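Local atomic coordinates of ZYRO0G01672p (Zygosaccharomyces rouxii, PDB entry 4U8T), a protein that binds N6-methyladenosine-containing RNA through its YTH domain and is probably a reader of methylated mRNA. Residues 117-122 against 168-173. Residues are numbered along the deposited sequence; the frame is centred on the assembly and turned at random.
Sequences IVVRDV and VQSFLD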
ATOM      1  N   ILE A 117       7.210  -2.853   5.125  1.00 21.99           N
ATOM      2  CA  ILE A 117       7.411  -4.284   5.357  1.00 23.39           C
ATOM      3  C   ILE A 117       8.126  -4.991   4.214  1.00 24.80           C
ATOM      4  O   ILE A 117       9.013  -5.814   4.415  1.00 31.33           O
ATOM      5  CB  ILE A 117       6.076  -5.015   5.498  1.00 25.77           C
ATOM      6  CG1 ILE A 117       5.318  -4.637   6.731  1.00 25.51           C
ATOM      7  CG2 ILE A 117       6.265  -6.499   5.528  1.00 28.71           C
ATOM      8  CD1 ILE A 117       4.070  -5.418   6.744  1.00 27.15           C
ATOM      9  N   VAL A 118       7.656  -4.710   3.009  1.00 20.18           N
ATOM     10  CA  VAL A 118       8.145  -5.333   1.801  1.00 20.34           C
ATOM     11  C   VAL A 118       8.529  -4.256   0.818  1.00 22.25           C
ATOM     12  O   VAL A 118       7.786  -3.324   0.610  1.00 19.60           O
ATOM     13  CB  VAL A 118       7.091  -6.225   1.147  1.00 21.39           C
ATOM     14  CG1 VAL A 118       7.684  -6.969  -0.004  1.00 20.24           C
ATOM     15  CG2 VAL A 118       6.530  -7.184   2.137  1.00 25.78           C
ATOM     16  N   VAL A 119       9.705  -4.371   0.236  1.00 20.93           N
ATOM     17  CA  VAL A 119      10.059  -3.543  -0.891  1.00 18.81           C
ATOM     18  C   VAL A 119      10.501  -4.476  -1.986  1.00 20.73           C
ATOM     19  O   VAL A 119      11.583  -5.025  -1.929  1.00 26.15           O
ATOM     20  CB  VAL A 119      11.187  -2.533  -0.558  1.00 20.19           C
ATOM     21  CG1 VAL A 119      11.610  -1.784  -1.784  1.00 21.09           C
ATOM     22  CG2 VAL A 119      10.760  -1.561   0.498  1.00 15.69           C
ATOM     23  N   ARG A 120       9.668  -4.662  -2.985  1.00 17.91           N
ATOM     24  CA  ARG A 120       9.973  -5.602  -4.041  1.00 16.41           C
ATOM     25  C   ARG A 120       9.000  -5.477  -5.180  1.00 19.31           C
ATOM     26  O   ARG A 120       7.831  -5.289  -4.961  1.00 19.81           O
ATOM     27  CB  ARG A 120       9.946  -7.030  -3.526  1.00 24.02           C
ATOM     28  CG  ARG A 120       9.589  -7.996  -4.631  1.00 28.48           C
ATOM     29  CD  ARG A 120       9.367  -9.385  -4.219  1.00 26.85           C
ATOM     30  NE  ARG A 120       9.364 -10.185  -5.418  1.00 29.61           N
ATOM     31  CZ  ARG A 120       9.442 -11.504  -5.431  1.00 42.87           C
ATOM     32  NH1 ARG A 120       9.443 -12.149  -6.582  1.00 51.35           N
ATOM     33  NH2 ARG A 120       9.537 -12.171  -4.297  1.00 42.15           N
ATOM     34  N   ASP A 121       9.492  -5.586  -6.406  1.00 22.56           N
ATOM     35  CA  ASP A 121       8.621  -5.567  -7.570  1.00 20.68           C
ATOM     36  C   ASP A 121       7.898  -6.879  -7.764  1.00 21.59           C
ATOM     37  O   ASP A 121       8.489  -7.938  -7.654  1.00 26.67           O
ATOM     38  CB  ASP A 121       9.412  -5.245  -8.826  1.00 21.06           C
ATOM     39  CG  ASP A 121       9.840  -3.815  -8.888  1.00 20.95           C
ATOM     40  OD1 ASP A 121       9.664  -3.099  -7.906  1.00 20.09           O
ATOM     41  OD2 ASP A 121      10.343  -3.387  -9.933  1.00 26.17           O
ATOM     42  N   VAL A 122       6.617  -6.786  -8.086  1.00 19.54           N
ATOM     43  CA  VAL A 122       5.811  -7.914  -8.493  1.00 20.37           C
ATOM     44  C   VAL A 122       5.071  -7.503  -9.727  1.00 24.37           C
ATOM     45  O   VAL A 122       4.384  -6.522  -9.701  1.00 24.34           O
ATOM     46  CB  VAL A 122       4.795  -8.344  -7.429  1.00 20.57           C
ATOM     47  CG1 VAL A 122       3.861  -9.392  -7.984  1.00 14.61           C
ATOM     48  CG2 VAL A 122       5.482  -8.852  -6.234  1.00 22.81           C
ATOM     49  N   VAL A 168      14.883 -10.666  -8.907  1.00 36.88           N
ATOM     50  CA  VAL A 168      14.248  -9.834  -7.886  1.00 37.92           C
ATOM     51  C   VAL A 168      14.644  -8.371  -7.984  1.00 31.81           C
ATOM     52  O   VAL A 168      15.778  -8.026  -7.726  1.00 31.79           O
ATOM     53  CB  VAL A 168      14.579 -10.331  -6.471  1.00 32.32           C
ATOM     54  CG1 VAL A 168      14.015  -9.393  -5.435  1.00 32.53           C
ATOM     55  CG2 VAL A 168      14.024 -11.701  -6.274  1.00 39.06           C
ATOM     56  N   GLN A 169      13.703  -7.500  -8.309  1.00 30.60           N
ATOM     57  CA  GLN A 169      14.050  -6.097  -8.367  1.00 29.67           C
ATOM     58  C   GLN A 169      13.273  -5.299  -7.348  1.00 26.21           C
ATOM     59  O   GLN A 169      12.328  -5.777  -6.777  1.00 32.44           O
ATOM     60  CB  GLN A 169      13.780  -5.518  -9.742  1.00 36.58           C
ATOM     61  CG  GLN A 169      14.093  -6.393 -10.906  1.00 40.18           C
ATOM     62  CD  GLN A 169      13.614  -5.763 -12.194  1.00 60.05           C
ATOM     63  OE1 GLN A 169      12.460  -5.948 -12.591  1.00 70.75           O
ATOM     64  NE2 GLN A 169      14.495  -5.005 -12.855  1.00 49.34           N
ATOM     65  N   SER A 170      13.650  -4.050  -7.172  1.00 24.64           N
ATOM     66  CA  SER A 170      13.057  -3.228  -6.150  1.00 26.04           C
ATOM     67  C   SER A 170      13.420  -1.779  -6.415  1.00 24.05           C
ATOM     68  O   SER A 170      14.428  -1.502  -7.018  1.00 25.49           O
ATOM     69  CB  SER A 170      13.556  -3.661  -4.773  1.00 24.08           C
ATOM     70  OG  SER A 170      14.673  -2.888  -4.393  1.00 28.03           O
ATOM     71  N   PHE A 171      12.643  -0.851  -5.893  1.00 20.78           N
ATOM     72  CA  PHE A 171      12.923   0.529  -6.160  1.00 25.09           C
ATOM     73  C   PHE A 171      14.066   0.996  -5.267  1.00 26.65           C
ATOM     74  O   PHE A 171      14.455   2.143  -5.304  1.00 28.29           O
ATOM     75  CB  PHE A 171      11.670   1.397  -6.001  1.00 19.84           C
ATOM     76  CG  PHE A 171      11.074   1.401  -4.628  1.00 22.63           C
ATOM     77  CD1 PHE A 171      11.721   2.013  -3.568  1.00 21.78           C
ATOM     78  CD2 PHE A 171       9.812   0.895  -4.415  1.00 21.37           C
ATOM     79  CE1 PHE A 171      11.167   2.037  -2.343  1.00 18.86           C
ATOM     80  CE2 PHE A 171       9.249   0.934  -3.177  1.00 18.09           C
ATOM     81  CZ  PHE A 171       9.918   1.506  -2.150  1.00 17.96           C
ATOM     82  N   LEU A 172      14.585   0.094  -4.454  1.00 25.83           N
ATOM     83  CA  LEU A 172      15.724   0.374  -3.604  1.00 28.54           C
ATOM     84  C   LEU A 172      17.023  -0.153  -4.182  1.00 39.22           C
ATOM     85  O   LEU A 172      17.981  -0.342  -3.458  1.00 45.73           O
ATOM     86  CB  LEU A 172      15.510  -0.213  -2.220  1.00 27.23           C
ATOM     87  CG  LEU A 172      14.546   0.527  -1.306  1.00 28.38           C
ATOM     88  CD1 LEU A 172      14.420  -0.190   0.002  1.00 24.17           C
ATOM     89  CD2 LEU A 172      15.061   1.922  -1.085  1.00 22.79           C
ATOM     90  N   ASP A 173      17.071  -0.399  -5.479  1.00 42.15           N
ATOM     91  CA  ASP A 173      18.266  -0.966  -6.062  1.00 35.52           C
ATOM     92  C   ASP A 173      19.240   0.123  -6.502  1.00 41.40           C
ATOM     93  O   ASP A 173      20.416   0.052  -6.190  1.00 43.67           O
ATOM     94  CB  ASP A 173      17.913  -1.854  -7.236  1.00 32.03           C
ATOM     95  CG  ASP A 173      17.092  -3.030  -6.833  1.00 31.18           C
ATOM     96  OD1 ASP A 173      16.963  -3.271  -5.628  1.00 33.65           O
ATOM     97  OD2 ASP A 173      16.624  -3.755  -7.716  1.00 28.43           O
TER
HETATM   98  O   HOH W   1      10.065  -2.526  -5.251  1.00 18.76           O
HETATM   99  O   HOH W   2      11.303  -8.721  -8.888  1.00 31.29           O
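Val119 and Asp121, on strand 111-123 of the YTH domain's mixed sheet, receive the C-terminal tail, whose Ser170 to Asp173 form a type I beta turn. From CB outward, Val119 meets the turn's apolar side. Val119 CB lies 4.0 Å from Leu172 CD1. Its CG1, anti to the backbone N (chi1 175°), makes a CH-pi contact over the centre of the Phe171 ring. CG2 touches Leu172 CD1 and, more loosely, Phe171 CZ. Helix 36-45 also packs against Phe171 and Leu172. The strand and tail backbones are joined by a nearly straight hydrogen bond from Asp121 N to Gln169 O (2.9 Å). Asp121 OD2 forms a salt bridge with Arg82, while a water links OD1 to Phe171 N. Ser170 OG accepts from Leu172 N, an ST turn, and donates to Asp173 OD1; Ser170 CB rests 3.7 Å from Val119 O. Ser170 N adds a weak hydrogen bond to Asp173 OD2. An alanine at Ser170 would probably leave Leu172 N and Asp173 OD1 without their OG partner, the carboxylate keeping just the weak backbone bond to this residue. A second water bridges the two backbones, donating to Asp121 O and accepting from Gln169 N at 2.8 Å.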